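PDB 1H4V: histidine--tRNA ligase from Thermus thermophilus, which joins L-histidine to tRNA(His) at the expense of ATP, working as a homodimeric class II aminoacyl-tRNA synthetase. Local coordinates for residues Lys368-Ala373 and Lys397-Gly402; Glu45-Phe50 and Met65-Asp70; Pro99-Leu104 and Pro137-Glu142; Glu349-Arg354 and Glu410-Tyr415; Gln21-Thr26 and Arg311-Leu316. All coordinates share one frame; numbering follows the deposited sequence.

Contacts 1 and 4 lie in the anticodon-binding domain, their centres about 18 Å apart, with contact 1 nested inside the chain loop that contact 4 closes; both are apolar packing of helices, one onto a strand end, the other onto a second helix. Contacts 2, 3 and 5 belong to the catalytic part, where the long chain loop of contact 5, a helix crossing, encloses the other two. Contacts 4 and 5 are buried; contacts 1, 2 and 3 are partly buried. Contact 2 is threonine and methionine packing at a small sheet, while contact 3 adds a salt bridge. Contacts 3 and 4 are joined across the dimer by a salt bridge between E142 and R352 of the other subunit.

Contact 1 of 5, residues Lys368-Ala373 and Lys397-Gly402; sequences KGLEEA and KRLATG
L370 and L399 pass in opposite directions where helix 366-375 packs on the end of strand 393-398, part of the mixed five-stranded sheet of the anticodon-binding domain. The tips meet closely, L370 CD1 lying 3.4 Å from L399 CD2. The other branch of L399 turns to A373, its CD1 3.7 Å from A373 O and 3.8 Å from A373 CB. K397 crosses L370 at about a right angle and offers its aliphatic shaft, with CD 4.0 Å from L370 CD1. This lysine chain starts out trans (chi1 -176°) and stays straight past the leucine, bending only at its last torsion. Were K397 shortened to an alanine, G402 O would probably lose its ammonium donor and L370 the methylenes that lie across it. F383 and A381 of strand 380-384 lie against L370 and A373 and continue this apolar layer. Beyond the bend, K397 NZ hydrogen-bonds G402 O at 2.8 Å, tilted 24° from the carbonyl plane.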
# COMPACT_ATOMS: atom_id res chain seq x y z
N LYS A 368 -20.69 26.01 -22.73
CA LYS A 368 -20.24 24.62 -22.76
C LYS A 368 -19.25 24.37 -21.62
O LYS A 368 -19.29 23.33 -20.96
CB LYS A 368 -19.58 24.29 -24.09
CG LYS A 368 -20.38 24.76 -25.30
CD LYS A 368 -21.79 24.21 -25.32
CE LYS A 368 -22.57 24.79 -26.49
NZ LYS A 368 -22.63 26.29 -26.42
N GLY A 369 -18.36 25.33 -21.38
CA GLY A 369 -17.39 25.18 -20.32
C GLY A 369 -18.07 25.07 -18.98
O GLY A 369 -17.76 24.20 -18.17
N LEU A 370 -19.02 25.97 -18.74
CA LEU A 370 -19.78 25.99 -17.49
C LEU A 370 -20.48 24.65 -17.34
O LEU A 370 -20.61 24.12 -16.24
CB LEU A 370 -20.80 27.12 -17.53
CG LEU A 370 -21.81 27.14 -16.39
CD1 LEU A 370 -21.08 27.25 -15.06
CD2 LEU A 370 -22.77 28.30 -16.58
N GLU A 371 -20.91 24.12 -18.47
CA GLU A 371 -21.59 22.84 -18.53
C GLU A 371 -20.64 21.74 -18.04
O GLU A 371 -21.04 20.83 -17.31
CB GLU A 371 -22.00 22.59 -19.99
CG GLU A 371 -23.17 21.65 -20.21
CD GLU A 371 -23.76 21.82 -21.61
OE1 GLU A 371 -23.03 21.61 -22.60
OE2 GLU A 371 -24.96 22.17 -21.71
N GLU A 372 -19.37 21.83 -18.43
CA GLU A 372 -18.39 20.83 -18.03
C GLU A 372 -18.06 20.93 -16.54
O GLU A 372 -17.83 19.92 -15.88
CB GLU A 372 -17.11 20.97 -18.87
CG GLU A 372 -17.41 20.99 -20.35
CD GLU A 372 -16.16 20.95 -21.21
OE1 GLU A 372 -15.20 21.71 -20.92
OE2 GLU A 372 -16.14 20.16 -22.18
N ALA A 373 -18.04 22.15 -16.01
CA ALA A 373 -17.76 22.35 -14.59
C ALA A 373 -18.85 21.72 -13.74
O ALA A 373 -18.57 21.17 -12.68
CB ALA A 373 -17.65 23.84 -14.29
N LYS A 397 -17.54 31.93 -10.87
CA LYS A 397 -18.96 31.70 -10.71
C LYS A 397 -19.18 30.55 -9.75
O LYS A 397 -18.84 29.41 -10.05
CB LYS A 397 -19.60 31.37 -12.06
CG LYS A 397 -21.11 31.21 -11.99
CD LYS A 397 -21.68 30.78 -13.33
CE LYS A 397 -23.19 30.93 -13.35
NZ LYS A 397 -23.57 32.36 -13.13
N ARG A 398 -19.75 30.85 -8.58
CA ARG A 398 -20.02 29.80 -7.62
C ARG A 398 -21.19 29.03 -8.23
O ARG A 398 -22.31 29.53 -8.31
CB ARG A 398 -20.40 30.40 -6.27
CG ARG A 398 -20.57 29.35 -5.18
CD ARG A 398 -20.55 29.96 -3.79
NE ARG A 398 -20.61 28.93 -2.75
CZ ARG A 398 -19.73 27.94 -2.62
NH1 ARG A 398 -18.72 27.84 -3.47
NH2 ARG A 398 -19.87 27.05 -1.65
N LEU A 399 -20.91 27.81 -8.69
CA LEU A 399 -21.92 26.99 -9.34
C LEU A 399 -23.19 26.78 -8.52
O LEU A 399 -24.30 26.95 -9.04
CB LEU A 399 -21.32 25.64 -9.75
CG LEU A 399 -20.11 25.69 -10.70
CD1 LEU A 399 -19.86 24.30 -11.26
CD2 LEU A 399 -20.37 26.63 -11.84
N ALA A 400 -23.04 26.42 -7.25
CA ALA A 400 -24.19 26.18 -6.38
C ALA A 400 -25.16 27.36 -6.22
O ALA A 400 -26.36 27.15 -6.05
CB ALA A 400 -23.71 25.71 -5.01
N THR A 401 -24.65 28.59 -6.25
CA THR A 401 -25.53 29.74 -6.08
C THR A 401 -25.63 30.65 -7.31
O THR A 401 -26.42 31.60 -7.31
CB THR A 401 -25.08 30.61 -4.89
OG1 THR A 401 -23.88 31.31 -5.22
CG2 THR A 401 -24.84 29.72 -3.66
N GLY A 402 -24.84 30.38 -8.34
CA GLY A 402 -24.88 31.19 -9.54
C GLY A 402 -24.17 32.52 -9.44
O GLY A 402 -23.99 33.21 -10.45

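Contact 2 of 5, residues Glu45-Phe50 and Met65-Asp70; sequences EETQVF and MFTFQD
T47 OG1 is gripped by two hydroxyls of strand 75-78, those of S75 and T77, and on the side of segment 65-70 it meets a methyl group, T67 CG2, at 3.4 Å. The two threonine side chains cross at about a right angle. T67 brings its methyl to T47 while its own OG1 hydrogen-bonds T77 OG1, so T77 is the polar link common to both. In T47 the hydroxyl stands anti to the carbonyl carbon (chi1 -65°), which turns it to the central strand. Further along, M65 reaches F50 with the end of its chain: CE lies 4.1 Å from F50 CB and SD is nearly as close, so the thioether touches the root of the phenylalanine and not its ring. The bend at the last M65 torsion (chi3 33°) carries the methyl there. V49 CG1 sits over the centre of the F50 ring, 4.0 Å above its plane, and A84 of helix 83-92 packs on F50. Away from the contact, Q48 NE2 donates to E46 OE1 at 2.8 Å, from above the carboxylate plane. Across the dimer, F68 meets F68 of the second subunit with nearly parallel rings. The chain just after strand 44-46 thus meets strand 67-69 and the residues leading into it, beside the central strand 75-78 of a three-stranded antiparallel sheet in the catalytic region, at the dimer interface.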
# COMPACT_ATOMS: atom_id res chain seq x y z
N GLU A 45 9.70 -13.46 0.16
CA GLU A 45 10.66 -13.88 1.18
C GLU A 45 11.22 -15.25 0.83
O GLU A 45 10.82 -15.87 -0.16
CB GLU A 45 9.97 -13.98 2.55
CG GLU A 45 9.25 -12.72 2.93
CD GLU A 45 9.36 -12.40 4.39
OE1 GLU A 45 10.35 -12.82 5.03
OE2 GLU A 45 8.46 -11.70 4.90
N GLU A 46 12.16 -15.71 1.64
CA GLU A 46 12.73 -17.03 1.41
C GLU A 46 11.58 -18.00 1.59
O GLU A 46 10.80 -17.89 2.53
CB GLU A 46 13.82 -17.35 2.42
CG GLU A 46 15.09 -16.58 2.26
CD GLU A 46 16.22 -17.25 3.02
OE1 GLU A 46 16.48 -18.44 2.75
OE2 GLU A 46 16.83 -16.58 3.88
N THR A 47 11.49 -18.94 0.66
CA THR A 47 10.44 -19.96 0.67
C THR A 47 10.24 -20.64 2.02
O THR A 47 9.11 -20.91 2.42
CB THR A 47 10.76 -21.02 -0.39
OG1 THR A 47 10.71 -20.40 -1.68
CG2 THR A 47 9.78 -22.16 -0.34
N GLN A 48 11.33 -20.90 2.73
CA GLN A 48 11.22 -21.57 4.03
C GLN A 48 10.39 -20.80 5.05
O GLN A 48 9.87 -21.38 5.99
CB GLN A 48 12.62 -21.85 4.59
CG GLN A 48 13.48 -20.62 4.75
CD GLN A 48 14.87 -20.97 5.24
OE1 GLN A 48 15.03 -21.60 6.30
NE2 GLN A 48 15.89 -20.58 4.49
N VAL A 49 10.25 -19.49 4.86
CA VAL A 49 9.47 -18.71 5.81
C VAL A 49 8.03 -19.18 5.79
O VAL A 49 7.36 -19.24 6.83
CB VAL A 49 9.52 -17.22 5.44
CG1 VAL A 49 8.50 -16.44 6.25
CG2 VAL A 49 10.91 -16.68 5.70
N PHE A 50 7.57 -19.58 4.61
CA PHE A 50 6.20 -20.02 4.43
C PHE A 50 5.90 -21.51 4.39
O PHE A 50 4.75 -21.90 4.19
CB PHE A 50 5.62 -19.33 3.19
CG PHE A 50 5.64 -17.83 3.28
CD1 PHE A 50 6.40 -17.07 2.40
CD2 PHE A 50 4.93 -17.17 4.28
CE1 PHE A 50 6.45 -15.68 2.51
CE2 PHE A 50 4.97 -15.79 4.39
CZ PHE A 50 5.73 -15.04 3.51
N MET A 65 1.50 -21.72 -4.24
CA MET A 65 2.33 -20.58 -3.85
C MET A 65 3.25 -20.19 -5.02
O MET A 65 3.83 -21.05 -5.66
CB MET A 65 3.21 -20.93 -2.64
CG MET A 65 2.56 -20.71 -1.28
SD MET A 65 3.63 -21.29 0.09
CE MET A 65 5.25 -20.95 -0.54
N PHE A 66 3.36 -18.89 -5.29
CA PHE A 66 4.24 -18.45 -6.36
C PHE A 66 5.66 -18.46 -5.82
O PHE A 66 6.02 -17.65 -4.98
CB PHE A 66 3.88 -17.03 -6.83
CG PHE A 66 2.54 -16.92 -7.50
CD1 PHE A 66 1.43 -16.46 -6.80
CD2 PHE A 66 2.39 -17.25 -8.84
CE1 PHE A 66 0.19 -16.32 -7.43
CE2 PHE A 66 1.16 -17.12 -9.49
CZ PHE A 66 0.06 -16.65 -8.78
N THR A 67 6.45 -19.40 -6.31
CA THR A 67 7.82 -19.57 -5.88
C THR A 67 8.76 -19.41 -7.06
O THR A 67 8.38 -19.64 -8.20
CB THR A 67 8.01 -20.97 -5.27
OG1 THR A 67 7.06 -21.15 -4.22
CG2 THR A 67 9.41 -21.14 -4.71
N PHE A 68 9.99 -19.00 -6.79
CA PHE A 68 10.96 -18.82 -7.85
C PHE A 68 12.31 -18.52 -7.23
O PHE A 68 12.38 -18.16 -6.06
CB PHE A 68 10.54 -17.68 -8.78
CG PHE A 68 10.45 -16.34 -8.09
CD1 PHE A 68 11.55 -15.49 -8.06
CD2 PHE A 68 9.28 -15.95 -7.44
CE1 PHE A 68 11.49 -14.26 -7.39
CE2 PHE A 68 9.21 -14.72 -6.77
CZ PHE A 68 10.32 -13.87 -6.75
N GLN A 69 13.38 -18.70 -7.98
CA GLN A 69 14.69 -18.40 -7.43
C GLN A 69 15.30 -17.24 -8.18
O GLN A 69 15.15 -17.13 -9.39
CB GLN A 69 15.60 -19.62 -7.48
CG GLN A 69 15.74 -20.28 -8.83
CD GLN A 69 16.46 -21.61 -8.72
OE1 GLN A 69 15.97 -22.54 -8.08
NE2 GLN A 69 17.63 -21.70 -9.34
N ASP A 70 15.96 -16.35 -7.45
CA ASP A 70 16.58 -15.19 -8.05
C ASP A 70 17.97 -15.55 -8.55
O ASP A 70 18.38 -16.71 -8.52
CB ASP A 70 16.69 -14.05 -7.03
CG ASP A 70 17.64 -14.38 -5.89
OD1 ASP A 70 18.78 -14.81 -6.17
OD2 ASP A 70 17.25 -14.18 -4.72

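Contact 3 of 5, residues Pro99-Leu104 and Pro137-Glu142; sequences PQPVRL and PILDAE
P101 and L139 make the closest backbone approach, their CA atoms 8.8 Å apart, where the chain enters strand 102-111 near helix 137-153; a cis peptide bond precedes P101. The proline ring lies against the leucine fork, CG 3.8 Å from L139 CD1. It also covers one face of the R103 guanidinium, toward its rim. R103 runs extended from CG to NE and grips E142 side-on: NE at 2.8 Å and NH2 at 3.0 Å both bond to the same oxygen, OE2, which lies in the guanidinium plane. The two flat groups stand nearly perpendicular, 79° apart; NH2 uses the syn lone pair of OE2, and NE reaches the same oxygen from above the carboxylate plane. L139 CD2 approaches NH2 obliquely at 3.4 Å. A leucine in place of R103 would probably leave OE2 of the buried E142 without either donor and its charge less well balanced. The other oxygen, E142 OE1, forms a salt bridge with R352 of the second subunit, and L361 of that subunit packs on P101 and L139. Y129 of strand 123-132 touches both R103 and E142, placing the contact between the catalytic sheet, helix 137-153 and the partner's anticodon-binding domain.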
# COMPACT_ATOMS: atom_id res chain seq x y z
N PRO A 99 8.37 -4.49 25.47
CA PRO A 99 7.42 -4.91 26.51
C PRO A 99 6.41 -5.84 25.84
O PRO A 99 5.89 -5.54 24.76
CB PRO A 99 6.80 -3.58 26.97
CG PRO A 99 6.98 -2.68 25.78
CD PRO A 99 8.35 -3.03 25.29
N GLN A 100 6.16 -6.98 26.46
CA GLN A 100 5.26 -7.98 25.91
C GLN A 100 3.85 -7.88 26.49
O GLN A 100 3.66 -7.53 27.65
CB GLN A 100 5.83 -9.37 26.18
CG GLN A 100 7.25 -9.54 25.67
CD GLN A 100 7.34 -9.53 24.16
OE1 GLN A 100 6.67 -10.31 23.49
NE2 GLN A 100 8.17 -8.65 23.62
N PRO A 101 2.83 -8.21 25.67
CA PRO A 101 2.97 -8.66 24.28
C PRO A 101 3.19 -7.55 23.26
O PRO A 101 2.90 -6.38 23.51
CB PRO A 101 1.67 -9.40 24.03
CG PRO A 101 0.69 -8.56 24.80
CD PRO A 101 1.43 -8.31 26.11
N VAL A 102 3.71 -7.92 22.10
CA VAL A 102 3.91 -6.95 21.04
C VAL A 102 2.73 -7.13 20.10
O VAL A 102 2.50 -8.22 19.59
CB VAL A 102 5.22 -7.21 20.29
CG1 VAL A 102 5.39 -6.19 19.18
CG2 VAL A 102 6.39 -7.16 21.26
N ARG A 103 1.98 -6.06 19.90
CA ARG A 103 0.83 -6.11 19.02
C ARG A 103 1.19 -5.50 17.67
O ARG A 103 1.69 -4.37 17.60
CB ARG A 103 -0.36 -5.37 19.66
CG ARG A 103 -0.92 -6.04 20.92
CD ARG A 103 -2.18 -5.31 21.39
NE ARG A 103 -2.76 -5.87 22.61
CZ ARG A 103 -2.23 -5.74 23.83
NH1 ARG A 103 -1.10 -5.07 24.01
NH2 ARG A 103 -2.86 -6.26 24.87
N LEU A 104 0.95 -6.24 16.60
CA LEU A 104 1.28 -5.75 15.26
C LEU A 104 0.11 -5.92 14.31
O LEU A 104 -0.74 -6.80 14.49
CB LEU A 104 2.47 -6.52 14.69
CG LEU A 104 3.75 -6.65 15.52
CD1 LEU A 104 4.61 -7.75 14.91
CD2 LEU A 104 4.51 -5.35 15.57
N PRO A 137 -5.11 -15.56 28.15
CA PRO A 137 -6.40 -15.68 27.46
C PRO A 137 -7.08 -14.35 27.16
O PRO A 137 -8.00 -14.27 26.34
CB PRO A 137 -7.22 -16.58 28.39
CG PRO A 137 -6.61 -16.34 29.73
CD PRO A 137 -5.14 -16.29 29.43
N ILE A 138 -6.65 -13.29 27.85
CA ILE A 138 -7.21 -11.98 27.59
C ILE A 138 -6.88 -11.60 26.14
O ILE A 138 -7.69 -11.00 25.45
CB ILE A 138 -6.63 -10.92 28.58
CG1 ILE A 138 -7.35 -11.03 29.92
CG2 ILE A 138 -6.77 -9.52 28.00
CD1 ILE A 138 -6.73 -10.19 31.05
N LEU A 139 -5.70 -11.97 25.67
CA LEU A 139 -5.30 -11.64 24.31
C LEU A 139 -6.14 -12.33 23.24
O LEU A 139 -6.36 -11.77 22.16
CB LEU A 139 -3.82 -11.96 24.10
CG LEU A 139 -2.98 -11.18 25.10
CD1 LEU A 139 -1.55 -11.66 25.05
CD2 LEU A 139 -3.07 -9.69 24.78
N ASP A 140 -6.62 -13.54 23.54
CA ASP A 140 -7.45 -14.28 22.60
C ASP A 140 -8.80 -13.58 22.47
O ASP A 140 -9.31 -13.38 21.38
CB ASP A 140 -7.66 -15.72 23.07
CG ASP A 140 -6.35 -16.43 23.35
OD1 ASP A 140 -6.20 -17.59 22.93
OD2 ASP A 140 -5.48 -15.82 24.01
N ALA A 141 -9.38 -13.20 23.61
CA ALA A 141 -10.66 -12.52 23.60
C ALA A 141 -10.51 -11.17 22.88
O ALA A 141 -11.42 -10.74 22.17
CB ALA A 141 -11.16 -12.31 25.03
N GLU A 142 -9.37 -10.53 23.06
CA GLU A 142 -9.12 -9.24 22.43
C GLU A 142 -9.03 -9.38 20.91
O GLU A 142 -9.58 -8.57 20.17
CB GLU A 142 -7.84 -8.61 22.98
CG GLU A 142 -7.49 -7.27 22.39
CD GLU A 142 -6.37 -6.56 23.16
OE1 GLU A 142 -6.63 -5.48 23.73
OE2 GLU A 142 -5.24 -7.10 23.18

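Contact 4 of 5, residues Glu349-Arg354 and Glu410-Tyr415; sequences EALRPR and EEVPGY
L351 packs on P413 and V412 right beside the flat guanidinium of R352, whose edge takes E349 OE2 in its plane: NH1 bonds the anti lone pair of that oxygen at 3.1 Å. R352 NH2 hydrogen-bonds the carbonyl oxygen of A357. One methyl branch of L351 meets the pyrrolidine ring of P413, CD2 lying 3.5 Å from P413 CG and 3.6 Å from P413 CA; CB and CD of the ring are slightly farther. The leucine crosses the ring at about a right angle. Its other branch, CD1, touches V412 CG1 at 3.9 Å, so the fork of L351 spans two successive residues of the second helix. A chi1 of -63° swings the fork to these two neighbours. The contact joins helix 338-351 to helix 412-419 in the anticodon-binding domain. L416 of the latter helix extends the cover over L351, while L407 of strand 404-408 and V394 of strand 393-398 touch V412 from the sheet.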
# COMPACT_ATOMS: atom_id res chain seq x y z
N GLU A 349 -1.96 26.46 -11.34
CA GLU A 349 -0.74 26.12 -10.64
C GLU A 349 -0.49 27.05 -9.45
O GLU A 349 0.09 26.64 -8.45
CB GLU A 349 0.46 26.15 -11.58
CG GLU A 349 0.97 24.76 -11.97
CD GLU A 349 1.37 23.92 -10.76
OE1 GLU A 349 2.20 24.39 -9.96
OE2 GLU A 349 0.84 22.79 -10.61
N ALA A 350 -0.94 28.30 -9.57
CA ALA A 350 -0.77 29.27 -8.50
C ALA A 350 -1.70 28.99 -7.32
O ALA A 350 -1.47 29.45 -6.21
CB ALA A 350 -1.04 30.68 -9.03
N LEU A 351 -2.75 28.22 -7.58
CA LEU A 351 -3.73 27.88 -6.56
C LEU A 351 -3.50 26.52 -5.90
O LEU A 351 -4.07 26.23 -4.85
CB LEU A 351 -5.14 27.95 -7.17
CG LEU A 351 -5.55 29.35 -7.66
CD1 LEU A 351 -6.84 29.27 -8.46
CD2 LEU A 351 -5.72 30.28 -6.45
N ARG A 352 -2.68 25.68 -6.53
CA ARG A 352 -2.38 24.34 -6.01
C ARG A 352 -1.17 24.39 -5.09
O ARG A 352 -0.31 25.26 -5.23
CB ARG A 352 -2.03 23.38 -7.13
CG ARG A 352 -3.06 23.17 -8.19
CD ARG A 352 -2.35 22.67 -9.44
NE ARG A 352 -3.29 22.28 -10.47
CZ ARG A 352 -2.95 21.84 -11.67
NH1 ARG A 352 -1.67 21.74 -12.02
NH2 ARG A 352 -3.90 21.50 -12.53
N PRO A 353 -1.06 23.43 -4.15
CA PRO A 353 -2.03 22.35 -3.93
C PRO A 353 -3.05 22.63 -2.83
O PRO A 353 -3.84 21.76 -2.47
CB PRO A 353 -1.13 21.18 -3.57
CG PRO A 353 -0.10 21.85 -2.73
CD PRO A 353 0.24 23.09 -3.54
N ARG A 354 -3.04 23.85 -2.29
CA ARG A 354 -3.98 24.19 -1.22
C ARG A 354 -5.41 24.05 -1.72
O ARG A 354 -6.31 23.70 -0.97
CB ARG A 354 -3.75 25.62 -0.73
CG ARG A 354 -4.80 26.10 0.27
CD ARG A 354 -4.45 27.46 0.84
NE ARG A 354 -3.29 27.40 1.72
CZ ARG A 354 -2.87 28.41 2.48
NH1 ARG A 354 -3.51 29.57 2.46
NH2 ARG A 354 -1.81 28.25 3.26
N GLU A 410 -4.43 38.29 -8.21
CA GLU A 410 -3.84 38.30 -6.87
C GLU A 410 -4.87 38.01 -5.79
O GLU A 410 -4.53 37.52 -4.71
CB GLU A 410 -3.19 39.66 -6.58
CG GLU A 410 -2.10 40.09 -7.54
CD GLU A 410 -2.62 40.42 -8.93
OE1 GLU A 410 -3.63 41.15 -9.03
OE2 GLU A 410 -2.02 39.95 -9.92
N GLU A 411 -6.14 38.29 -6.08
CA GLU A 411 -7.23 38.11 -5.12
C GLU A 411 -7.92 36.76 -5.17
O GLU A 411 -8.67 36.41 -4.26
CB GLU A 411 -8.29 39.20 -5.31
CG GLU A 411 -7.78 40.62 -5.22
CD GLU A 411 -8.86 41.65 -5.57
OE1 GLU A 411 -9.44 41.56 -6.67
OE2 GLU A 411 -9.11 42.55 -4.73
N VAL A 412 -7.69 35.99 -6.24
CA VAL A 412 -8.34 34.70 -6.37
C VAL A 412 -8.08 33.71 -5.24
O VAL A 412 -9.02 33.11 -4.71
CB VAL A 412 -8.00 34.06 -7.72
CG1 VAL A 412 -8.60 32.66 -7.82
CG2 VAL A 412 -8.53 34.92 -8.84
N PRO A 413 -6.81 33.50 -4.86
CA PRO A 413 -6.53 32.55 -3.78
C PRO A 413 -7.31 32.90 -2.51
O PRO A 413 -8.02 32.07 -1.93
CB PRO A 413 -5.02 32.69 -3.57
CG PRO A 413 -4.52 33.16 -4.89
CD PRO A 413 -5.57 34.16 -5.32
N GLY A 414 -7.17 34.15 -2.08
CA GLY A 414 -7.84 34.60 -0.87
C GLY A 414 -9.34 34.49 -0.96
O GLY A 414 -9.98 34.01 -0.03
N TYR A 415 -9.90 34.94 -2.07
CA TYR A 415 -11.34 34.90 -2.26
C TYR A 415 -11.88 33.47 -2.19
O TYR A 415 -12.87 33.20 -1.51
CB TYR A 415 -11.69 35.51 -3.61
CG TYR A 415 -13.16 35.45 -3.93
CD1 TYR A 415 -14.03 36.49 -3.55
CD2 TYR A 415 -13.70 34.35 -4.58
CE1 TYR A 415 -15.40 36.41 -3.81
CE2 TYR A 415 -15.06 34.26 -4.85
CZ TYR A 415 -15.91 35.29 -4.47
OH TYR A 415 -17.25 35.19 -4.75

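Contact 5 of 5, residues Gln21-Thr26 and Arg311-Leu316; sequences QRIVAT and RVALAL. With SO4 (sulfate ion), chain B.
I23 reaches from helix 14-33 to helix 309-318. From CB, a chi1 of -63° sends CG1 past L316 CD1 at 4.5 Å, a loose touch. CD1, at the tip, does most of the work: it lies 3.9 Å from V312 CG1, 4.0 Å from A313 CB and 3.8 Å from the backbone N of A313. I23 and V312 run alongside each other, pointing opposite ways, and the small A313 lets the isoleucine tip come up to the helix backbone. The helix segments cross steeply, at 109°, with axes 10.6 Å apart. On another side of helix 14-33, R22 holds a sulfate, probably from the crystallisation liquor: NE bonds O2 at 2.9 Å, while the bond from NH2 to O1 is weak. R18 also binds this ion. F307 of strand 302-308 lies against both I23 and V312, and L151 of helix 137-153 packs on V312, so the crossing packs against the catalytic sheet and a third helix.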
# COMPACT_ATOMS: atom_id res chain seq x y z
N GLN A 21 -9.69 1.39 0.56
CA GLN A 21 -9.00 2.34 1.43
C GLN A 21 -9.80 2.62 2.70
O GLN A 21 -9.21 2.85 3.75
CB GLN A 21 -8.72 3.64 0.67
CG GLN A 21 -7.87 3.40 -0.58
CD GLN A 21 -7.61 4.65 -1.38
OE1 GLN A 21 -8.52 5.43 -1.65
NE2 GLN A 21 -6.36 4.84 -1.80
N ARG A 22 -11.12 2.58 2.60
CA ARG A 22 -11.96 2.82 3.77
C ARG A 22 -11.81 1.66 4.73
O ARG A 22 -11.64 1.84 5.94
CB ARG A 22 -13.43 2.95 3.36
CG ARG A 22 -13.83 4.32 2.88
CD ARG A 22 -15.28 4.59 3.24
NE ARG A 22 -15.75 5.87 2.74
CZ ARG A 22 -16.95 6.38 3.03
NH1 ARG A 22 -17.77 5.70 3.83
NH2 ARG A 22 -17.32 7.54 2.52
N ILE A 23 -11.87 0.46 4.17
CA ILE A 23 -11.75 -0.76 4.95
C ILE A 23 -10.44 -0.78 5.71
O ILE A 23 -10.42 -1.04 6.92
CB ILE A 23 -11.86 -1.99 4.04
CG1 ILE A 23 -13.26 -2.01 3.40
CG2 ILE A 23 -11.64 -3.26 4.83
CD1 ILE A 23 -13.47 -3.08 2.37
N VAL A 24 -9.34 -0.50 5.02
CA VAL A 24 -8.03 -0.49 5.67
C VAL A 24 -7.94 0.66 6.68
O VAL A 24 -7.40 0.47 7.78
CB VAL A 24 -6.88 -0.41 4.62
CG1 VAL A 24 -5.56 -0.10 5.30
CG2 VAL A 24 -6.75 -1.76 3.89
N ALA A 25 -8.46 1.84 6.33
CA ALA A 25 -8.42 2.99 7.24
C ALA A 25 -9.18 2.66 8.53
O ALA A 25 -8.80 3.09 9.61
CB ALA A 25 -9.03 4.23 6.58
N THR A 26 -10.27 1.91 8.41
CA THR A 26 -11.04 1.53 9.58
C THR A 26 -10.25 0.55 10.45
O THR A 26 -10.22 0.70 11.67
CB THR A 26 -12.36 0.89 9.17
OG1 THR A 26 -13.17 1.89 8.54
CG2 THR A 26 -13.08 0.33 10.39
N ARG A 311 -13.32 -9.75 0.48
CA ARG A 311 -14.44 -10.46 1.09
C ARG A 311 -15.33 -9.44 1.79
O ARG A 311 -16.56 -9.50 1.70
CB ARG A 311 -13.96 -11.48 2.13
CG ARG A 311 -13.23 -12.69 1.58
CD ARG A 311 -14.19 -13.71 1.00
NE ARG A 311 -13.49 -14.91 0.55
CZ ARG A 311 -12.83 -15.75 1.35
NH1 ARG A 311 -12.79 -15.52 2.66
NH2 ARG A 311 -12.20 -16.80 0.84
N VAL A 312 -14.70 -8.53 2.52
CA VAL A 312 -15.42 -7.50 3.25
C VAL A 312 -16.14 -6.53 2.32
O VAL A 312 -17.29 -6.20 2.56
CB VAL A 312 -14.48 -6.73 4.20
CG1 VAL A 312 -15.21 -5.55 4.83
CG2 VAL A 312 -13.99 -7.68 5.30
N ALA A 313 -15.46 -6.08 1.26
CA ALA A 313 -16.10 -5.16 0.31
C ALA A 313 -17.34 -5.83 -0.30
O ALA A 313 -18.34 -5.16 -0.56
CB ALA A 313 -15.13 -4.77 -0.80
N LEU A 314 -17.28 -7.14 -0.52
CA LEU A 314 -18.43 -7.84 -1.07
C LEU A 314 -19.55 -7.87 -0.04
O LEU A 314 -20.72 -7.65 -0.36
CB LEU A 314 -18.07 -9.27 -1.50
CG LEU A 314 -17.44 -9.45 -2.88
CD1 LEU A 314 -16.95 -10.88 -3.03
CD2 LEU A 314 -18.46 -9.12 -3.97
N ALA A 315 -19.19 -8.14 1.21
CA ALA A 315 -20.20 -8.18 2.27
C ALA A 315 -20.89 -6.83 2.38
O ALA A 315 -22.11 -6.76 2.52
CB ALA A 315 -19.56 -8.57 3.59
N LEU A 316 -20.11 -5.74 2.32
CA LEU A 316 -20.69 -4.40 2.40
C LEU A 316 -21.63 -4.17 1.23
O LEU A 316 -22.74 -3.66 1.40
CB LEU A 316 -19.59 -3.33 2.40
CG LEU A 316 -18.86 -3.12 3.72
CD1 LEU A 316 -17.76 -2.08 3.54
CD2 LEU A 316 -19.85 -2.66 4.79
S SO4 B . -13.81 8.55 0.51
O1 SO4 B . -15.24 8.80 0.24
O2 SO4 B . -13.68 7.63 1.65
O3 SO4 B . -13.12 9.81 0.83
O4 SO4 B . -13.19 7.95 -0.69